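Local coordinates for flavin prenyltransferase UbiX (Methanocaldococcus jannaschii, PDB 6M8V), which catalyses the transfer of a dimethylallyl group from dimethylallyl phosphate to N5 and C6 of reduced FMN, making the prenylated flavin cofactor of UbiD decarboxylases, at the interface of chains A and B and the interface of chains A and C. Sequence-based numbering; all coordinates share one arbitrary frame. Chains: chain A/B/C, Flavin prenyltransferase UbiX.

Contact 1: the interface of chains A and B. Residues chain A 150, 166, 169, 178, 180-181; chain B 71, 73-74.
A:Arg180 leaves its backbone with CG beside the N (chi1 -62°) and then runs extended from CG to NE, which carries its guanidinium alongside B:Ser73 to the backbone carbonyl of that residue. On the other side of the contact, the B:Ser73 hydroxyl is turned between its own N and carbonyl carbon (chi1 65°), toward the backbone N of A:Trp181, near the C-terminus of chain A. Hydrogen bonds follow. NH1 of A:Arg180 gives a bond of 2.8 Å to B:Ser73 O, reaching a lone pair in the carbonyl plane although the oxygen lies tilted from the guanidinium plane. The amide N of A:Trp181, a poorly ordered residue, donates to B:Ser73 OG at 3.1 Å.

Arginine suits this place because its several N-H groups serve two chains at once. While NH1 reaches across, NH1 and NH2 grip A:Asp169 end-on, with NH2 3.0 Å from OD1 in a salt bridge. This grip on a residue of helix 156-171 holds the rotation of the A:Arg180 guanidinium, and NH1 of A:Arg166 steadies A:Asp169 by donating to OD2. A:Arg166, predicted to bind dimethylallyl phosphate, lays one face under the backbone N of B:Ser73. A:Tyr150, the other predicted substrate residue, brings its phenol OH to 3.6 Å from B:Ser73 CB. The loop of chain B thus borders a likely substrate site of chain A.

Serine is small enough to enter among these groups: the A:Phe178 ring turns its edge to B:Ser73 CB, with CE1 3.7 Å away. The A:Trp181 indole lies near B:Ser71 and B:Asn74. Within chain B, B:Ser71 OG braces the loop, receiving the B:Ser73 N-H and sharing a 2.7 Å hydrogen bond with B:Ser73 OG.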
# COMPACT_ATOMS: atom_id res chain seq x y z
N TYR A 150 -27.11 -16.94 22.69
CA TYR A 150 -26.80 -17.98 23.66
C TYR A 150 -27.43 -17.70 25.02
O TYR A 150 -27.56 -18.62 25.83
CB TYR A 150 -25.29 -18.18 23.81
CG TYR A 150 -24.47 -16.92 24.05
CD1 TYR A 150 -24.45 -16.30 25.30
CD2 TYR A 150 -23.68 -16.38 23.04
CE1 TYR A 150 -23.69 -15.17 25.52
CE2 TYR A 150 -22.91 -15.25 23.25
CZ TYR A 150 -22.92 -14.65 24.50
OH TYR A 150 -22.15 -13.52 24.70
N ARG A 166 -23.05 -5.48 26.98
CA ARG A 166 -21.74 -5.58 26.34
C ARG A 166 -21.07 -4.21 26.26
O ARG A 166 -19.85 -4.10 26.42
CB ARG A 166 -21.87 -6.20 24.96
CG ARG A 166 -22.34 -7.64 24.98
CD ARG A 166 -21.31 -8.53 25.65
NE ARG A 166 -20.21 -8.82 24.74
CZ ARG A 166 -18.94 -8.88 25.12
NH1 ARG A 166 -18.61 -8.67 26.39
NH2 ARG A 166 -17.99 -9.15 24.23
N ASP A 169 -19.72 -3.61 29.57
CA ASP A 169 -18.51 -4.43 29.68
C ASP A 169 -17.29 -3.70 29.13
O ASP A 169 -16.25 -3.63 29.79
CB ASP A 169 -18.71 -5.76 28.96
CG ASP A 169 -19.68 -6.68 29.67
OD1 ASP A 169 -19.92 -6.47 30.88
OD2 ASP A 169 -20.19 -7.62 29.03
N PHE A 178 -27.33 -9.23 31.31
CA PHE A 178 -27.60 -10.37 30.45
C PHE A 178 -27.00 -11.62 31.06
O PHE A 178 -26.06 -11.56 31.86
CB PHE A 178 -27.08 -10.15 29.02
CG PHE A 178 -25.58 -10.00 28.92
CD1 PHE A 178 -24.78 -11.06 28.53
CD2 PHE A 178 -24.97 -8.78 29.21
CE1 PHE A 178 -23.41 -10.92 28.44
CE2 PHE A 178 -23.60 -8.63 29.12
CZ PHE A 178 -22.81 -9.70 28.73
N ARG A 180 -24.62 -14.33 30.95
CA ARG A 180 -23.35 -14.47 30.26
C ARG A 180 -23.18 -15.90 29.75
O ARG A 180 -24.00 -16.79 30.02
CB ARG A 180 -22.21 -14.04 31.18
CG ARG A 180 -22.32 -12.59 31.58
CD ARG A 180 -21.17 -12.13 32.46
NE ARG A 180 -21.36 -10.75 32.89
CZ ARG A 180 -20.99 -9.69 32.17
NH1 ARG A 180 -20.41 -9.86 30.99
NH2 ARG A 180 -21.20 -8.47 32.63
N TRP A 181 -22.10 -16.12 28.99
CA TRP A 181 -21.93 -17.39 28.29
C TRP A 181 -21.83 -18.56 29.26
O TRP A 181 -22.49 -19.59 29.08
CB TRP A 181 -20.69 -17.31 27.39
CG TRP A 181 -20.08 -18.63 27.03
CD1 TRP A 181 -18.75 -18.96 27.10
CD2 TRP A 181 -20.75 -19.80 26.55
NE1 TRP A 181 -18.56 -20.25 26.68
CE2 TRP A 181 -19.77 -20.79 26.35
CE3 TRP A 181 -22.09 -20.11 26.27
CZ2 TRP A 181 -20.09 -22.06 25.88
CZ3 TRP A 181 -22.40 -21.38 25.82
CH2 TRP A 181 -21.40 -22.34 25.63
N SER B 71 -15.81 -16.93 25.13
CA SER B 71 -16.74 -15.84 24.87
C SER B 71 -16.22 -14.55 25.49
O SER B 71 -15.67 -14.56 26.59
CB SER B 71 -18.13 -16.14 25.45
OG SER B 71 -18.92 -14.96 25.48
N SER B 73 -18.06 -12.29 26.61
CA SER B 73 -18.91 -11.94 27.75
C SER B 73 -18.22 -12.27 29.06
O SER B 73 -18.51 -11.65 30.09
CB SER B 73 -20.25 -12.67 27.65
OG SER B 73 -20.07 -14.08 27.76
N ASN B 74 -17.31 -13.24 29.06
CA ASN B 74 -16.48 -13.54 30.22
C ASN B 74 -15.16 -12.78 30.12
O ASN B 74 -14.69 -12.43 29.04
CB ASN B 74 -16.23 -15.04 30.33
CG ASN B 74 -17.52 -15.83 30.48
OD1 ASN B 74 -18.42 -15.44 31.22
ND2 ASN B 74 -17.63 -16.96 29.77

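Contact 2: the interface of chains A and C. Residues chain A 86, 125, 127-128; chain C 92, 106, 109-110.
Polar bonds between A:Asn125, A:His128 and C:Asp106 carry this patch of the subunit interface. The C:Asp106 carboxylate leaves helix 100-110 with CG anti to the backbone N (chi1 -161°) and meets the imidazole from the opposite direction. NE2 of A:His128 donates to the syn lone pair of OD2 at 2.5 Å, with the oxygen practically in the ring plane. The ring and carboxylate planes are nevertheless 80° apart. A carboxylate facing NE2 would probably raise the pKa of the imidazole, although the hydrogens are not seen. The other carboxylate oxygen, OD1, takes the amide N-H of A:Asn125 ND2 at 2.8 Å; the donor stands well above the carboxylate plane, while OD1 lies in the amide plane. In C:Asp106, OD2 therefore serves mainly A:His128 and OD1 A:Asn125, though A:His128 NE2 is also 3.2 Å from OD1.

Bonds within chain A prepare these donors. Asparagine fits because its two ends differ: ND2 faces the acid, and OD1 accepts the backbone N-H of A:His128 at 2.9 Å. That acceptor caps the start of helix 126-137 and fixes which way the amide is turned.

Face contacts and apolar packing supply the rest. A:Asn125 OD1 also sits 3.2 Å above the centre of the A:His128 ring, and on the opposite face lies SD of A:Met86, offset toward the rim. The imidazole is thus held between an amide oxygen and a thioether, and A:Met86, itself an FMN-pocket residue, links this contact to the flavin site. Farther along, A:Asn125 CB rests against the backbone of C:Lys110. Branched aliphatic chains suit the apolar margin, where CD1 of A:Ile127 meets CD1 of C:Leu109 at 3.8 Å.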
# COMPACT_ATOMS: atom_id res chain seq x y z
N MET A 86 -24.04 5.83 9.06
CA MET A 86 -22.92 5.69 8.13
C MET A 86 -22.30 7.04 7.83
O MET A 86 -21.08 7.14 7.66
CB MET A 86 -23.38 5.00 6.84
CG MET A 86 -23.86 3.55 7.00
SD MET A 86 -22.74 2.46 7.89
CE MET A 86 -23.30 2.60 9.59
N ASN A 125 -21.20 -1.92 2.95
CA ASN A 125 -20.39 -1.89 1.74
C ASN A 125 -18.92 -1.68 2.12
O ASN A 125 -18.57 -1.57 3.30
CB ASN A 125 -20.89 -0.83 0.75
CG ASN A 125 -20.78 0.60 1.28
OD1 ASN A 125 -19.85 0.95 2.01
ND2 ASN A 125 -21.75 1.43 0.89
N ILE A 127 -17.01 0.86 1.73
CA ILE A 127 -16.72 2.15 2.33
C ILE A 127 -16.95 2.10 3.83
O ILE A 127 -16.11 2.56 4.62
CB ILE A 127 -17.56 3.25 1.65
CG1 ILE A 127 -17.25 3.26 0.14
CG2 ILE A 127 -17.27 4.60 2.26
CD1 ILE A 127 -18.04 4.26 -0.66
N HIS A 128 -18.09 1.55 4.25
CA HIS A 128 -18.34 1.35 5.68
C HIS A 128 -17.22 0.53 6.31
O HIS A 128 -16.68 0.90 7.36
CB HIS A 128 -19.68 0.65 5.90
CG HIS A 128 -20.82 1.25 5.14
ND1 HIS A 128 -21.85 0.49 4.62
CD2 HIS A 128 -21.11 2.54 4.82
CE1 HIS A 128 -22.71 1.29 4.00
NE2 HIS A 128 -22.28 2.53 4.11
N ILE C 92 -19.66 10.68 -1.89
CA ILE C 92 -19.94 9.30 -2.27
C ILE C 92 -18.73 8.41 -2.00
O ILE C 92 -18.86 7.32 -1.43
CB ILE C 92 -20.38 9.23 -3.75
CG1 ILE C 92 -21.65 10.05 -3.99
CG2 ILE C 92 -20.62 7.79 -4.16
CD1 ILE C 92 -21.97 10.24 -5.46
N ASP C 106 -24.95 5.47 -1.50
CA ASP C 106 -24.40 4.51 -0.55
C ASP C 106 -25.27 3.26 -0.48
O ASP C 106 -24.75 2.14 -0.33
CB ASP C 106 -24.28 5.17 0.83
CG ASP C 106 -23.32 4.44 1.76
OD1 ASP C 106 -22.18 4.12 1.33
OD2 ASP C 106 -23.70 4.19 2.92
N LEU C 109 -24.54 1.04 -3.42
CA LEU C 109 -23.31 0.28 -3.29
C LEU C 109 -23.49 -0.91 -2.34
O LEU C 109 -23.02 -2.01 -2.63
CB LEU C 109 -22.17 1.18 -2.82
CG LEU C 109 -21.65 2.22 -3.83
CD1 LEU C 109 -20.78 3.29 -3.18
CD2 LEU C 109 -20.88 1.54 -4.97
N LYS C 110 -24.18 -0.71 -1.21
CA LYS C 110 -24.35 -1.84 -0.30
C LYS C 110 -25.33 -2.87 -0.85
O LYS C 110 -25.15 -4.07 -0.63
CB LYS C 110 -24.78 -1.35 1.09
CG LYS C 110 -26.25 -0.97 1.25
CD LYS C 110 -26.46 -0.16 2.53
CE LYS C 110 -27.94 0.11 2.82
NZ LYS C 110 -28.65 -1.10 3.31

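About 30 Å separates the centres of the C-alpha atoms of contact 1 and contact 2, and they have no residue in common. Chain A uses its C-terminal segment and helix 156-171 in contact 1, but helix 126-137, the residue before it and helix 86-94 in contact 2, so one subunit can hold two different neighbours at once. Neither interface is an exact two-fold. Such dissimilar surfaces would let the twelve copies of the deposited assembly join through more than one kind of contact. Contact 1 adjoins predicted substrate residues and contact 2 adjoins the FMN pocket, which suggests that assembly helps shape the active sites.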